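Local coordinates for protein geranyltranstransferase (PDB 3P8L) that probably catalyses the magnesium-dependent condensation of isopentenyl diphosphate with geranyl diphosphate to give farnesyl diphosphate and diphosphate, at residues I46-K51 and R103-N108; P55-T60 and F192-G197; E81-Y86 and G123-A128; F222-D227 and S251-L256. All coordinates share one frame; numbering follows the deposited sequence.

Contacts 2 and 3 are buried helix-helix packings of apolar side chains, the first between nearly parallel and the second between nearly antiparallel segments. Contact 1 lies at the surface and depends on an arginine meeting backbone atoms; contact 4, again buried, combines a tyrosine face with a carboxylate beside a helix start. No helix is shared between contacts, but helices 53-64 and 71-92 (contacts 2 and 3) and helices 175-200 and 205-230 (contacts 2 and 4) follow each other in the chain. Contact 1 touches contact 3 through I46 and contact 4 through K51; P55 of contact 2 meets E81 of contact 3. Contact 3 alone is reached by the second subunit.

Contact 1 (I46-K51 and R103-N108); sequences IHAGGK and RGKPTN
R103 reaches over the turn after helix 36-47 and lays its guanidinium against A48, G49 and G50. This is the tight part of the contact. NH1 of R103 gives a hydrogen bond to A48 O at 3.0 Å, using a lone pair of the carbonyl and staying within 7° of the guanidinium plane, although the N-H...O angle of 142° leaves the bond somewhat bent. G50 N sits over one face of the same group, 3.1 Å from R103 NH1; both are donors and no bond joins them. R103 NE lies 3.5 Å from G50 CA, and NH1 comes to 3.3 Å from G49 C, an approach that the absence of a side chain on G49 makes possible. The sequences here are the GGK and RGKPT elements of the polyprenyl synthase family, whose basic residues in relatives bind diphosphate, and the R103 bond joins the two elements. The side formed by K105 is much looser. Its chain bends at chi3 (47°) to carry CE to 4.1 Å from A48 CB, while NZ stays 3.9 Å from A48 CA; a second conformer of this lysine exists. Beyond it, P106 O is hydrogen-bonded to Y44 OH.

Contact 2 (P55-T60 and F192-G197); sequences PLLVLT and FALIAG
In the central helix bundle of the protein, L57 and V58 of helix 53-64 pack against A193, L194 and G197 of helix 175-200. The two segments run in nearly the same direction, at 27° to each other, and their axes approach to 7.8 Å. A193 fills the middle: its CB is 3.8 Å from L57 CB and equally 3.8 Å from V58 CG2, so that one methyl is received between two neighbouring residues of the other helix. V58 holds CG1 anti to its backbone N (chi1 177°), which turns CG2 onto the A193 backbone, 3.8 Å from A193 O. Such all-helical packing belongs to the trans-prenyltransferase form of the terpene synthase fold, in which helices surround a deep reaction cavity. One turn on from A193, G197 presents bare backbone, and its CA comes to 3.9 Å from V58 O; the CA atoms of V58 and G197 are only 4.8 Å apart. On the flank, the branches of L57 and L194 meet methyl to methyl, with L57 CD2 4.0 Å from L194 CD2. L80 of helix 71-92 also packs on V58 and A193, whereas L194 goes on to touch F214 and A215 of helix 205-230, and L57 rests on L295.

Contact 3 (E81-Y86 and G123-A128); sequences EMIHTY and GLLTGA
L125 lies along the face of the Y86 ring where helices 71-92 and 114-133 pack in nearly antiparallel fashion, at 164°, within the all-helical prenyl synthase fold. Helix 71-92 carries the start of the first aspartate-rich motif at its C-terminal end, and Y86 stands five residues before the first aspartate, a position that in relatives influences product chain length. The course of L125 can be traced outward. Its CB stands 3.8 Å from the Y86 ring centroid and 15° off the ring normal, a CH-pi contact. CG lies 4.0 Å from Y86 CE2. With CG anti to the backbone N, the side chain then runs beside the ring in the same direction as the tyrosine. At the fork, CD1 touches both I83 CD1, at 3.5 Å, and Y86 CE2, while CD2 ends over the phenol tip, 3.6 Å from Y86 CZ. The tyrosine itself is held in an unusual torsion (chi1 118°), with its CB 3.7 Å from L124 CB, and its ring also meets H90 edge to face. L125 and Y86 extend to the dimer interface, touching T126 and D122 of the second subunit respectively. Toward the other end of the contact, A128 CB sits 3.7 Å from I83 CD1. On the same helix face, L124 packs its CD1 against the methyl of T85, whose OG1 and N reach E81 O from opposite faces of its carbonyl plane. M82 bends at its last torsion, bringing CE to 3.4 Å from G127 C.

Contact 4 (F222-D227 and S251-L256); sequences FQIRDD and STYPAL
The ring of Y253 takes I224 over one face: I224 CG1 lies 3.8 Å from the ring centroid, 12° off the normal, in a CH-pi contact over the centre. The isoleucine chain continues outward across that face, and its CD1 comes to 3.9 Å from Y253 CE2, above the rim. The second flat group, the D227 carboxylate, turns OD2 to the start of helix 253-257, where it sits 3.7 Å from T252 CB. The same oxygen is 3.8 Å from Y253 N, too far for a hydrogen bond, and this buried N has no partner in the model. The segment 222-227 carries the FQxRDD sequence that opens the second aspartate-rich motif of the family; in relatives that motif helps bind magnesium at the allylic diphosphate, together with the first motif. D227 therefore belongs to a region probably facing the active site, and the short helix begins directly beside it. T252 N-caps that helix: its OG1, set between the backbone N and the carbonyl carbon (chi1 64°), accepts from A255 N at 3.0 Å in a nearly straight bond. Within the first turn of that helix, the ring of P254 leans on the backbone of helix 205-230, with CG 3.8 Å from D227 O and CD 4.0 Å from D227 CB. L175 and L178 of helix 175-200 also pack against Y253, while A262 of helix 259-283 touches P254.

Contact 1 (I46-K51 and R103-N108)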
loop_
_atom_site.group_PDB
_atom_site.type_symbol
_atom_site.label_atom_id
_atom_site.label_comp_id
_atom_site.label_asym_id
_atom_site.label_seq_id
_atom_site.Cartn_x
_atom_site.Cartn_y
_atom_site.Cartn_z
ATOM N N ILE A 46 9.804 -5.783 -12.247
ATOM C CA ILE A 46 9.931 -7.153 -11.728
ATOM C C ILE A 46 10.948 -7.971 -12.550
ATOM O O ILE A 46 11.891 -8.558 -11.983
ATOM C CB ILE A 46 8.547 -7.866 -11.671
ATOM C CG1 ILE A 46 7.669 -7.242 -10.597
ATOM C CG2 ILE A 46 8.691 -9.368 -11.388
ATOM C CD1 ILE A 46 6.216 -7.506 -10.834
ATOM N N HIS A 47 10.805 -7.969 -13.863
ATOM C CA HIS A 47 11.641 -8.750 -14.770
ATOM C C HIS A 47 13.073 -8.269 -14.915
ATOM O O HIS A 47 13.903 -8.958 -15.443
ATOM C CB HIS A 47 11.043 -8.780 -16.152
ATOM C CG HIS A 47 9.866 -9.679 -16.290
ATOM N ND1 HIS A 47 9.810 -10.929 -15.726
ATOM C CD2 HIS A 47 8.705 -9.514 -16.954
ATOM C CE1 HIS A 47 8.659 -11.487 -16.025
ATOM N NE2 HIS A 47 7.972 -10.651 -16.773
ATOM N N ALA A 48 13.355 -7.079 -14.462
ATOM C CA ALA A 48 14.724 -6.564 -14.470
ATOM C C ALA A 48 15.591 -7.333 -13.451
ATOM O O ALA A 48 16.824 -7.223 -13.442
ATOM C CB ALA A 48 14.728 -5.058 -14.182
ATOM N N GLY A 49 14.919 -8.114 -12.608
ATOM C CA GLY A 49 15.564 -9.018 -11.673
ATOM C C GLY A 49 16.100 -8.302 -10.449
ATOM O O GLY A 49 15.819 -7.132 -10.223
ATOM N N GLY A 50 16.879 -9.031 -9.661
ATOM C CA GLY A 50 17.468 -8.519 -8.430
ATOM C C GLY A 50 17.943 -9.740 -7.676
ATOM O O GLY A 50 17.753 -10.867 -8.142
ATOM N N LYS A 51 18.553 -9.534 -6.513
ATOM C CA LYS A 51 19.012 -10.673 -5.711
ATOM C C LYS A 51 17.870 -11.439 -5.050
ATOM O O LYS A 51 18.077 -12.563 -4.617
ATOM C CB LYS A 51 20.033 -10.233 -4.648
ATOM C CG LYS A 51 21.258 -9.501 -5.215
ATOM C CD LYS A 51 22.447 -9.533 -4.255
ATOM C CE LYS A 51 22.248 -8.646 -3.019
ATOM N NZ LYS A 51 22.875 -7.300 -3.155
ATOM N N ARG A 103 20.791 -2.202 -12.292
ATOM C CA ARG A 103 21.094 -3.556 -12.773
ATOM C C ARG A 103 21.478 -3.540 -14.262
ATOM O O ARG A 103 21.046 -4.400 -15.039
ATOM C CB ARG A 103 19.885 -4.467 -12.541
ATOM C CG ARG A 103 20.225 -5.880 -12.214
ATOM C CD ARG A 103 19.701 -6.283 -10.847
ATOM N NE ARG A 103 20.226 -7.589 -10.457
ATOM C CZ ARG A 103 19.859 -8.750 -10.998
ATOM N NH1 ARG A 103 18.946 -8.797 -11.960
ATOM N NH2 ARG A 103 20.403 -9.875 -10.565
ATOM N N GLY A 104 22.241 -2.522 -14.652
ATOM C CA GLY A 104 22.650 -2.308 -16.052
ATOM C C GLY A 104 21.532 -2.016 -17.056
ATOM O O GLY A 104 21.784 -1.986 -18.259
ATOM N N LYS A 105 20.310 -1.808 -16.551
ATOM C CA LYS A 105 19.142 -1.547 -17.387
ATOM C C LYS A 105 18.514 -0.196 -17.004
ATOM O O LYS A 105 18.671 0.261 -15.882
ATOM C CB LYS A 105 18.144 -2.709 -17.277
ATOM C CG LYS A 105 18.563 -3.953 -18.067
ATOM C CD LYS A 105 17.624 -5.148 -17.850
ATOM C CE LYS A 105 16.155 -4.753 -17.965
ATOM N NZ LYS A 105 15.269 -5.912 -18.305
ATOM N N PRO A 106 17.831 0.481 -17.961
ATOM C CA PRO A 106 17.219 1.749 -17.563
ATOM C C PRO A 106 16.140 1.581 -16.501
ATOM O O PRO A 106 15.435 0.566 -16.477
ATOM C CB PRO A 106 16.587 2.268 -18.857
ATOM C CG PRO A 106 16.521 1.090 -19.765
ATOM C CD PRO A 106 17.651 0.231 -19.402
ATOM N N THR A 107 16.021 2.587 -15.657
ATOM C CA THR A 107 15.074 2.594 -14.555
ATOM C C THR A 107 13.685 2.817 -15.104
ATOM O O THR A 107 13.530 3.235 -16.266
ATOM C CB THR A 107 15.437 3.642 -13.510
ATOM O OG1 THR A 107 15.778 4.860 -14.172
ATOM C CG2 THR A 107 16.645 3.177 -12.677
ATOM N N ASN A 108 12.683 2.496 -14.286
ATOM C CA ASN A 108 11.292 2.561 -14.714
ATOM C C ASN A 108 10.870 3.913 -15.338
ATOM O O ASN A 108 10.262 3.925 -16.405
ATOM C CB ASN A 108 10.362 2.163 -13.568
ATOM C CG ASN A 108 8.975 1.827 -14.048
ATOM O OD1 ASN A 108 8.260 2.699 -14.521
ATOM N ND2 ASN A 108 8.575 0.555 -13.918
#

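Contact 2 (P55-T60 and F192-G197)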
loop_
_atom_site.group_PDB
_atom_site.type_symbol
_atom_site.label_atom_id
_atom_site.label_comp_id
_atom_site.label_asym_id
_atom_site.label_seq_id
_atom_site.Cartn_x
_atom_site.Cartn_y
_atom_site.Cartn_z
ATOM N N PRO A 55 12.308 -12.220 -0.299
ATOM C CA PRO A 55 11.599 -13.499 -0.426
ATOM C C PRO A 55 12.495 -14.710 -0.138
ATOM O O PRO A 55 12.012 -15.696 0.422
ATOM C CB PRO A 55 11.133 -13.508 -1.894
ATOM C CG PRO A 55 11.965 -12.516 -2.604
ATOM C CD PRO A 55 12.257 -11.455 -1.566
ATOM N N LEU A 56 13.777 -14.627 -0.499
ATOM C CA LEU A 56 14.738 -15.673 -0.167
ATOM C C LEU A 56 14.818 -15.894 1.340
ATOM O O LEU A 56 14.767 -17.034 1.789
ATOM C CB LEU A 56 16.132 -15.438 -0.784
ATOM C CG LEU A 56 17.137 -16.596 -0.625
ATOM C CD1 LEU A 56 16.524 -17.887 -1.196
ATOM C CD2 LEU A 56 18.512 -16.321 -1.248
ATOM N N LEU A 57 14.860 -14.810 2.115
ATOM C CA LEU A 57 14.835 -14.909 3.588
ATOM C C LEU A 57 13.578 -15.578 4.145
ATOM O O LEU A 57 13.687 -16.461 5.003
ATOM C CB LEU A 57 15.037 -13.536 4.226
ATOM C CG LEU A 57 16.471 -13.003 4.202
ATOM C CD1 LEU A 57 16.445 -11.522 4.562
ATOM C CD2 LEU A 57 17.375 -13.792 5.152
ATOM N N VAL A 58 12.404 -15.181 3.637
ATOM C CA VAL A 58 11.133 -15.799 4.021
ATOM C C VAL A 58 11.209 -17.324 3.870
ATOM O O VAL A 58 10.957 -18.057 4.824
ATOM C CB VAL A 58 9.923 -15.268 3.201
ATOM C CG1 VAL A 58 8.645 -16.003 3.586
ATOM C CG2 VAL A 58 9.709 -13.772 3.414
ATOM N N LEU A 59 11.581 -17.767 2.676
ATOM C CA LEU A 59 11.583 -19.182 2.313
ATOM C C LEU A 59 12.685 -19.991 3.012
ATOM O O LEU A 59 12.462 -21.141 3.424
ATOM C CB LEU A 59 11.672 -19.339 0.796
ATOM C CG LEU A 59 10.487 -18.729 0.027
ATOM C CD1 LEU A 59 10.636 -19.051 -1.419
ATOM C CD2 LEU A 59 9.109 -19.203 0.526
ATOM N N THR A 60 13.845 -19.368 3.190
ATOM C CA THR A 60 14.945 -20.002 3.887
ATOM C C THR A 60 14.560 -20.251 5.348
ATOM O O THR A 60 14.908 -21.291 5.918
ATOM C CB THR A 60 16.235 -19.174 3.744
ATOM O OG1 THR A 60 16.507 -18.978 2.344
ATOM C CG2 THR A 60 17.427 -19.884 4.370
ATOM N N PHE A 192 10.608 -8.134 8.890
ATOM C CA PHE A 192 9.370 -8.758 8.431
ATOM C C PHE A 192 9.632 -10.127 7.806
ATOM O O PHE A 192 8.875 -11.065 8.055
ATOM C CB PHE A 192 8.583 -7.892 7.422
ATOM C CG PHE A 192 7.366 -8.594 6.881
ATOM C CD1 PHE A 192 6.178 -8.588 7.603
ATOM C CD2 PHE A 192 7.423 -9.325 5.686
ATOM C CE1 PHE A 192 5.058 -9.246 7.120
ATOM C CE2 PHE A 192 6.318 -10.008 5.217
ATOM C CZ PHE A 192 5.124 -9.965 5.941
ATOM N N ALA A 193 10.668 -10.252 6.971
ATOM C CA ALA A 193 10.893 -11.532 6.286
ATOM C C ALA A 193 11.081 -12.683 7.297
ATOM O O ALA A 193 10.511 -13.762 7.129
ATOM C CB ALA A 193 12.082 -11.456 5.353
ATOM N N LEU A 194 11.872 -12.429 8.334
ATOM C CA LEU A 194 12.139 -13.426 9.396
ATOM C C LEU A 194 10.916 -13.747 10.271
ATOM O O LEU A 194 10.614 -14.932 10.523
ATOM C CB LEU A 194 13.342 -12.998 10.249
ATOM C CG LEU A 194 14.750 -13.442 9.807
ATOM C CD1 LEU A 194 14.934 -14.930 10.009
ATOM C CD2 LEU A 194 15.103 -13.037 8.362
ATOM N N ILE A 195 10.216 -12.693 10.702
ATOM C CA ILE A 195 8.928 -12.788 11.389
ATOM C C ILE A 195 7.944 -13.611 10.594
ATOM O O ILE A 195 7.352 -14.552 11.134
ATOM C CB ILE A 195 8.325 -11.375 11.693
ATOM C CG1 ILE A 195 9.153 -10.666 12.763
ATOM C CG2 ILE A 195 6.851 -11.454 12.112
ATOM C CD1 ILE A 195 8.652 -9.288 13.091
ATOM N N ALA A 196 7.786 -13.283 9.306
ATOM C CA ALA A 196 6.874 -14.019 8.452
ATOM C C ALA A 196 7.261 -15.488 8.314
ATOM O O ALA A 196 6.388 -16.356 8.331
ATOM C CB ALA A 196 6.749 -13.372 7.068
ATOM N N GLY A 197 8.552 -15.754 8.122
ATOM C CA GLY A 197 9.074 -17.125 8.140
ATOM C C GLY A 197 8.647 -17.886 9.396
ATOM O O GLY A 197 8.128 -18.994 9.299
#

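Contact 3 (E81-Y86 and G123-A128)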
loop_
_atom_site.group_PDB
_atom_site.type_symbol
_atom_site.label_atom_id
_atom_site.label_comp_id
_atom_site.label_asym_id
_atom_site.label_seq_id
_atom_site.Cartn_x
_atom_site.Cartn_y
_atom_site.Cartn_z
ATOM N N GLU A 81 8.374 -9.016 -1.849
ATOM C CA GLU A 81 9.188 -8.598 -2.980
ATOM C C GLU A 81 8.508 -7.495 -3.831
ATOM O O GLU A 81 9.207 -6.653 -4.408
ATOM C CB GLU A 81 9.634 -9.793 -3.819
ATOM C CG GLU A 81 10.665 -9.468 -4.900
ATOM C CD GLU A 81 12.021 -8.947 -4.371
ATOM O OE1 GLU A 81 12.253 -8.771 -3.141
ATOM O OE2 GLU A 81 12.875 -8.710 -5.227
ATOM N N MET A 82 7.172 -7.481 -3.845
ATOM C CA MET A 82 6.371 -6.410 -4.458
ATOM C C MET A 82 6.582 -5.062 -3.761
ATOM O O MET A 82 6.734 -4.030 -4.444
ATOM C CB MET A 82 4.876 -6.786 -4.581
ATOM C CG MET A 82 4.580 -7.965 -5.604
ATOM S SD MET A 82 2.864 -8.592 -5.540
ATOM C CE MET A 82 1.973 -7.210 -6.261
ATOM N N ILE A 83 6.618 -5.082 -2.422
ATOM C CA ILE A 83 6.904 -3.908 -1.610
ATOM C C ILE A 83 8.308 -3.405 -1.941
ATOM O O ILE A 83 8.501 -2.211 -2.211
ATOM C CB ILE A 83 6.812 -4.189 -0.072
ATOM C CG1 ILE A 83 5.388 -4.503 0.372
ATOM C CG2 ILE A 83 7.407 -3.031 0.732
ATOM C CD1 ILE A 83 4.446 -3.324 0.415
ATOM N N HIS A 84 9.282 -4.315 -1.888
ATOM C CA HIS A 84 10.647 -3.996 -2.235
ATOM C C HIS A 84 10.790 -3.350 -3.641
ATOM O O HIS A 84 11.450 -2.336 -3.768
ATOM C CB HIS A 84 11.513 -5.227 -2.175
ATOM C CG HIS A 84 12.940 -4.937 -2.481
ATOM N ND1 HIS A 84 13.666 -4.005 -1.774
ATOM C CD2 HIS A 84 13.773 -5.431 -3.423
ATOM C CE1 HIS A 84 14.893 -3.948 -2.258
ATOM N NE2 HIS A 84 14.986 -4.810 -3.250
ATOM N N THR A 85 10.167 -3.963 -4.652
ATOM C CA THR A 85 10.171 -3.482 -6.046
ATOM C C THR A 85 9.527 -2.097 -6.146
ATOM O O THR A 85 10.051 -1.222 -6.829
ATOM C CB THR A 85 9.412 -4.461 -7.008
ATOM O OG1 THR A 85 9.939 -5.785 -6.870
ATOM C CG2 THR A 85 9.521 -4.021 -8.487
ATOM N N TYR A 86 8.393 -1.895 -5.466
ATOM C CA TYR A 86 7.767 -0.579 -5.451
ATOM C C TYR A 86 8.744 0.448 -4.880
ATOM O O TYR A 86 8.919 1.509 -5.477
ATOM C CB TYR A 86 6.379 -0.546 -4.737
ATOM C CG TYR A 86 6.310 0.343 -3.508
ATOM C CD1 TYR A 86 6.310 1.728 -3.625
ATOM C CD2 TYR A 86 6.252 -0.197 -2.220
ATOM C CE1 TYR A 86 6.296 2.560 -2.506
ATOM C CE2 TYR A 86 6.214 0.629 -1.091
ATOM C CZ TYR A 86 6.255 2.015 -1.246
ATOM O OH TYR A 86 6.198 2.862 -0.163
ATOM N N GLY A 123 0.865 0.981 -7.565
ATOM C CA GLY A 123 0.157 -0.217 -7.943
ATOM C C GLY A 123 0.805 -1.454 -7.329
ATOM O O GLY A 123 0.114 -2.367 -6.861
ATOM N N LEU A 124 2.135 -1.458 -7.288
ATOM C CA LEU A 124 2.855 -2.527 -6.660
ATOM C C LEU A 124 2.683 -2.540 -5.142
ATOM O O LEU A 124 2.515 -3.616 -4.567
ATOM C CB LEU A 124 4.330 -2.532 -7.070
ATOM C CG LEU A 124 4.588 -3.186 -8.447
ATOM C CD1 LEU A 124 5.939 -2.725 -8.934
ATOM C CD2 LEU A 124 4.528 -4.718 -8.390
ATOM N N LEU A 125 2.765 -1.358 -4.511
ATOM C CA LEU A 125 2.448 -1.183 -3.092
ATOM C C LEU A 125 1.040 -1.718 -2.745
ATOM O O LEU A 125 0.914 -2.553 -1.845
ATOM C CB LEU A 125 2.601 0.284 -2.640
ATOM C CG LEU A 125 2.199 0.677 -1.201
ATOM C CD1 LEU A 125 2.806 -0.241 -0.155
ATOM C CD2 LEU A 125 2.662 2.106 -0.885
ATOM N N THR A 126 0.004 -1.256 -3.453
ATOM C CA THR A 126 -1.372 -1.700 -3.194
ATOM C C THR A 126 -1.514 -3.195 -3.505
ATOM O O THR A 126 -2.194 -3.949 -2.773
ATOM C CB THR A 126 -2.413 -0.898 -4.030
ATOM O OG1 THR A 126 -2.156 0.504 -3.903
ATOM C CG2 THR A 126 -3.834 -1.161 -3.538
ATOM N N GLY A 127 -0.842 -3.617 -4.569
ATOM C CA GLY A 127 -0.818 -5.015 -5.011
ATOM C C GLY A 127 -0.261 -5.977 -3.982
ATOM O O GLY A 127 -0.756 -7.077 -3.833
ATOM N N ALA A 128 0.796 -5.566 -3.297
ATOM C CA ALA A 128 1.375 -6.386 -2.235
ATOM C C ALA A 128 0.336 -6.725 -1.148
ATOM O O ALA A 128 0.220 -7.890 -0.725
ATOM C CB ALA A 128 2.536 -5.667 -1.641
#

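Contact 4 (F222-D227 and S251-L256)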
loop_
_atom_site.group_PDB
_atom_site.type_symbol
_atom_site.label_atom_id
_atom_site.label_comp_id
_atom_site.label_asym_id
_atom_site.label_seq_id
_atom_site.Cartn_x
_atom_site.Cartn_y
_atom_site.Cartn_z
ATOM N N PHE A 222 24.464 -6.779 6.413
ATOM C CA PHE A 222 24.254 -6.605 4.970
ATOM C C PHE A 222 24.700 -5.213 4.536
ATOM O O PHE A 222 25.429 -5.071 3.553
ATOM C CB PHE A 222 22.764 -6.876 4.634
ATOM C CG PHE A 222 22.337 -6.497 3.228
ATOM C CD1 PHE A 222 22.728 -7.261 2.123
ATOM C CD2 PHE A 222 21.486 -5.405 3.019
ATOM C CE1 PHE A 222 22.312 -6.919 0.820
ATOM C CE2 PHE A 222 21.061 -5.052 1.725
ATOM C CZ PHE A 222 21.475 -5.814 0.622
ATOM N N GLN A 223 24.290 -4.202 5.298
ATOM C CA GLN A 223 24.628 -2.812 5.006
ATOM C C GLN A 223 26.103 -2.487 5.234
ATOM O O GLN A 223 26.723 -1.824 4.401
ATOM C CB GLN A 223 23.768 -1.858 5.826
ATOM C CG GLN A 223 23.619 -0.487 5.179
ATOM C CD GLN A 223 22.341 -0.369 4.371
ATOM O OE1 GLN A 223 22.370 -0.325 3.141
ATOM N NE2 GLN A 223 21.207 -0.328 5.066
ATOM N N ILE A 224 26.656 -2.949 6.358
ATOM C CA ILE A 224 28.077 -2.743 6.656
ATOM C C ILE A 224 28.964 -3.379 5.575
ATOM O O ILE A 224 29.942 -2.771 5.144
ATOM C CB ILE A 224 28.461 -3.254 8.077
ATOM C CG1 ILE A 224 27.684 -2.484 9.154
ATOM C CG2 ILE A 224 29.966 -3.106 8.326
ATOM C CD1 ILE A 224 27.627 -3.180 10.504
ATOM N N ARG A 225 28.596 -4.583 5.135
ATOM C CA ARG A 225 29.262 -5.289 4.028
ATOM C C ARG A 225 29.213 -4.513 2.704
ATOM O O ARG A 225 30.220 -4.431 1.995
ATOM C CB ARG A 225 28.655 -6.691 3.878
ATOM C CG ARG A 225 28.724 -7.342 2.502
ATOM C CD ARG A 225 29.977 -8.185 2.341
ATOM N NE ARG A 225 29.670 -9.516 1.818
ATOM C CZ ARG A 225 29.432 -9.800 0.537
ATOM N NH1 ARG A 225 29.458 -8.852 -0.392
ATOM N NH2 ARG A 225 29.165 -11.049 0.184
ATOM N N ASP A 226 28.060 -3.927 2.392
ATOM C CA ASP A 226 27.903 -3.140 1.168
ATOM C C ASP A 226 28.666 -1.811 1.205
ATOM O O ASP A 226 29.238 -1.394 0.197
ATOM C CB ASP A 226 26.421 -2.926 0.843
ATOM C CG ASP A 226 25.785 -4.142 0.160
ATOM O OD1 ASP A 226 24.651 -4.006 -0.342
ATOM O OD2 ASP A 226 26.410 -5.231 0.121
ATOM N N ASP A 227 28.676 -1.168 2.373
ATOM C CA ASP A 227 29.434 0.067 2.600
ATOM C C ASP A 227 30.947 -0.174 2.585
ATOM O O ASP A 227 31.712 0.706 2.197
ATOM C CB ASP A 227 29.022 0.717 3.930
ATOM C CG ASP A 227 27.695 1.464 3.844
ATOM O OD1 ASP A 227 27.033 1.425 2.783
ATOM O OD2 ASP A 227 27.313 2.100 4.851
ATOM N N SER A 251 28.966 9.593 5.530
ATOM C CA SER A 251 28.437 8.929 6.718
ATOM C C SER A 251 28.054 7.482 6.469
ATOM O O SER A 251 26.908 7.161 6.196
ATOM C CB SER A 251 27.271 9.706 7.318
ATOM O OG SER A 251 26.654 10.525 6.355
ATOM N N THR A 252 29.055 6.626 6.596
ATOM C CA THR A 252 28.967 5.220 6.345
ATOM C C THR A 252 29.710 4.593 7.462
ATOM O O THR A 252 30.429 5.246 8.167
ATOM C CB THR A 252 29.769 4.830 5.142
ATOM O OG1 THR A 252 31.147 5.086 5.414
ATOM C CG2 THR A 252 29.331 5.609 3.936
ATOM N N TYR A 253 29.569 3.306 7.629
ATOM C CA TYR A 253 30.234 2.712 8.742
ATOM C C TYR A 253 31.735 2.871 8.699
ATOM O O TYR A 253 32.352 3.215 9.693
ATOM C CB TYR A 253 29.833 1.261 8.866
ATOM C CG TYR A 253 28.659 1.121 9.770
ATOM C CD1 TYR A 253 27.418 1.518 9.375
ATOM C CD2 TYR A 253 28.804 0.629 11.029
ATOM C CE1 TYR A 253 26.375 1.398 10.201
ATOM C CE2 TYR A 253 27.768 0.505 11.844
ATOM C CZ TYR A 253 26.559 0.895 11.440
ATOM O OH TYR A 253 25.513 0.772 12.295
ATOM N N PRO A 254 32.328 2.665 7.553
ATOM C CA PRO A 254 33.768 2.766 7.468
ATOM C C PRO A 254 34.236 4.161 7.785
ATOM O O PRO A 254 35.238 4.368 8.434
ATOM C CB PRO A 254 34.013 2.419 6.012
ATOM C CG PRO A 254 33.003 1.375 5.748
ATOM C CD PRO A 254 31.844 1.587 6.691
ATOM N N ALA A 255 33.504 5.139 7.308
ATOM C CA ALA A 255 33.928 6.489 7.538
ATOM C C ALA A 255 33.867 6.814 9.010
ATOM O O ALA A 255 34.738 7.458 9.549
ATOM C CB ALA A 255 33.075 7.438 6.758
ATOM N N LEU A 256 32.810 6.391 9.661
ATOM C CA LEU A 256 32.620 6.754 11.063
ATOM C C LEU A 256 33.478 5.927 12.009
ATOM O O LEU A 256 33.784 6.372 13.118
ATOM C CB LEU A 256 31.143 6.648 11.468
ATOM C CG LEU A 256 30.107 7.601 10.854
ATOM C CD1 LEU A 256 28.711 7.170 11.271
ATOM C CD2 LEU A 256 30.344 9.072 11.213
#